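Local coordinates for VP5 (Halorubrum pleomorphic virus 2, PDB 6QGI), which is a viral envelope protein that probably drives fusion of the virus membrane with that of its haloarchaeal host, at residues 298-303 / 449-454. Residues are numbered along the deposited sequence; the frame is centred on the assembly and turned at random.
Sequences DAEREA and TNTQTG
The start of strand 301-307 pairs antiparallel with the end of strand 443-450, at the surface of the beta-rich C-terminal part of VP5. E302 and T449 form the hydrogen-bonded pair. E302 N gives to T449 O at 2.8 Å, and T449 N gives to E302 O; both bonds lie in the carbonyl plane of their acceptor. R301 and N450 follow as the non-hydrogen-bonded pair. At E300, where the chain turns a corner between strands 297-299 and 301-307, E300 O takes two bonds from T451: the backbone N at 3.1 Å and OG1 at 3.2 Å, both from above the carbonyl plane. T451 OG1 sits between its own backbone N and carbonyl carbon (chi1 48°), while CG2 lies 3.8 Å from E302 CB. The E300 side chain bends at chi2, and OE1 accepts a weak bond from Q452 N. E300 OE1 and N450 OD1, two acceptors 3.2 Å apart, share this N-H. On the R301 and N450 face, R301 NE donates to D298 OD1 at 3.0 Å, an almost straight hydrogen bond (178°) within their salt bridge; OD1 lies in the guanidinium plane and uses its syn lone pair. D298 OD2 is also hydrogen-bonded to S461 N, in a neighbouring loop. N450 ND2 lies over a guanidinium face, and a water links it to R301 NH2, weakly on the arginine side. N450 OD1 accepts from Q452 N, two residues on, so the antiparallel ladder ends in an Asx turn.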
loop_
_atom_site.group_PDB
_atom_site.type_symbol
_atom_site.label_atom_id
_atom_site.label_comp_id
_atom_site.label_asym_id
_atom_site.label_seq_id
_atom_site.Cartn_x
_atom_site.Cartn_y
_atom_site.Cartn_z
ATOM N N ASP A 298 -3.074 -14.396 10.592
ATOM C CA ASP A 298 -4.077 -15.291 11.141
ATOM C C ASP A 298 -4.982 -15.712 9.986
ATOM O O ASP A 298 -6.015 -15.087 9.720
ATOM C CB ASP A 298 -4.865 -14.676 12.310
ATOM C CG ASP A 298 -5.780 -15.653 13.047
ATOM O OD1 ASP A 298 -6.154 -16.693 12.455
ATOM O OD2 ASP A 298 -6.119 -15.380 14.207
ATOM N N ALA A 299 -4.553 -16.767 9.286
ATOM C CA ALA A 299 -5.239 -17.361 8.146
ATOM C C ALA A 299 -6.441 -18.208 8.576
ATOM O O ALA A 299 -7.385 -18.363 7.801
ATOM C CB ALA A 299 -4.260 -18.231 7.373
ATOM N N GLU A 300 -6.396 -18.762 9.804
ATOM C CA GLU A 300 -7.399 -19.684 10.334
ATOM C C GLU A 300 -8.591 -19.037 11.053
ATOM O O GLU A 300 -9.530 -19.763 11.382
ATOM C CB GLU A 300 -6.739 -20.699 11.278
ATOM C CG GLU A 300 -6.410 -22.026 10.607
ATOM C CD GLU A 300 -7.560 -22.778 9.954
ATOM O OE1 GLU A 300 -8.678 -22.793 10.522
ATOM O OE2 GLU A 300 -7.336 -23.364 8.870
ATOM N N ARG A 301 -8.584 -17.714 11.290
ATOM C CA ARG A 301 -9.718 -17.091 11.973
ATOM C C ARG A 301 -10.303 -15.931 11.172
ATOM O O ARG A 301 -9.692 -14.863 11.070
ATOM C CB ARG A 301 -9.354 -16.647 13.396
ATOM C CG ARG A 301 -9.520 -17.762 14.420
ATOM C CD ARG A 301 -8.414 -17.753 15.456
ATOM N NE ARG A 301 -7.144 -18.202 14.881
ATOM C CZ ARG A 301 -6.421 -19.211 15.352
ATOM N NH1 ARG A 301 -5.287 -19.555 14.751
ATOM N NH2 ARG A 301 -6.815 -19.879 16.427
ATOM N N GLU A 302 -11.496 -16.164 10.597
ATOM C CA GLU A 302 -12.242 -15.176 9.828
ATOM C C GLU A 302 -12.953 -14.254 10.803
ATOM O O GLU A 302 -13.660 -14.717 11.706
ATOM C CB GLU A 302 -13.235 -15.842 8.860
ATOM C CG GLU A 302 -13.733 -14.906 7.769
ATOM C CD GLU A 302 -14.974 -15.370 7.032
ATOM O OE1 GLU A 302 -14.861 -16.288 6.188
ATOM O OE2 GLU A 302 -16.061 -14.805 7.290
ATOM N N ALA A 303 -12.734 -12.950 10.635
ATOM C CA ALA A 303 -13.317 -11.938 11.496
ATOM C C ALA A 303 -14.172 -10.972 10.715
ATOM O O ALA A 303 -13.753 -10.497 9.656
ATOM C CB ALA A 303 -12.218 -11.178 12.210
ATOM N N THR A 449 -14.414 -16.321 13.874
ATOM C CA THR A 449 -14.779 -17.706 13.560
ATOM C C THR A 449 -13.584 -18.486 13.028
ATOM O O THR A 449 -12.944 -18.048 12.069
ATOM C CB THR A 449 -15.937 -17.749 12.532
ATOM O OG1 THR A 449 -17.076 -17.076 13.063
ATOM C CG2 THR A 449 -16.330 -19.172 12.132
ATOM N N ASN A 450 -13.319 -19.667 13.620
ATOM C CA ASN A 450 -12.278 -20.567 13.136
ATOM C C ASN A 450 -12.844 -21.250 11.892
ATOM O O ASN A 450 -13.850 -21.945 11.990
ATOM C CB ASN A 450 -11.858 -21.560 14.220
ATOM C CG ASN A 450 -10.636 -22.375 13.866
ATOM O OD1 ASN A 450 -10.658 -23.229 12.971
ATOM N ND2 ASN A 450 -9.544 -22.136 14.576
ATOM N N THR A 451 -12.259 -20.973 10.716
ATOM C CA THR A 451 -12.720 -21.466 9.409
ATOM C C THR A 451 -12.719 -23.006 9.262
ATOM O O THR A 451 -13.542 -23.521 8.504
ATOM C CB THR A 451 -11.891 -20.849 8.277
ATOM O OG1 THR A 451 -10.499 -20.956 8.589
ATOM C CG2 THR A 451 -12.257 -19.395 8.011
ATOM N N GLN A 452 -11.822 -23.735 9.958
ATOM C CA GLN A 452 -11.748 -25.200 9.844
ATOM C C GLN A 452 -12.797 -25.905 10.721
ATOM O O GLN A 452 -13.533 -26.755 10.216
ATOM C CB GLN A 452 -10.337 -25.712 10.183
ATOM C CG GLN A 452 -10.124 -27.194 9.870
ATOM C CD GLN A 452 -8.686 -27.644 9.968
ATOM O OE1 GLN A 452 -7.785 -26.896 10.373
ATOM N NE2 GLN A 452 -8.447 -28.898 9.606
ATOM N N THR A 453 -12.840 -25.576 12.024
ATOM C CA THR A 453 -13.770 -26.171 12.991
ATOM C C THR A 453 -15.179 -25.572 12.855
ATOM O O THR A 453 -16.168 -26.254 13.128
ATOM C CB THR A 453 -13.244 -25.996 14.425
ATOM O OG1 THR A 453 -13.094 -24.605 14.701
ATOM C CG2 THR A 453 -11.921 -26.722 14.663
ATOM N N GLY A 454 -15.242 -24.304 12.452
ATOM C CA GLY A 454 -16.485 -23.561 12.283
ATOM C C GLY A 454 -17.000 -22.941 13.567
ATOM O O GLY A 454 -18.113 -22.409 13.584
HETATM O O HOH W 1 -9.188 -20.985 17.379
#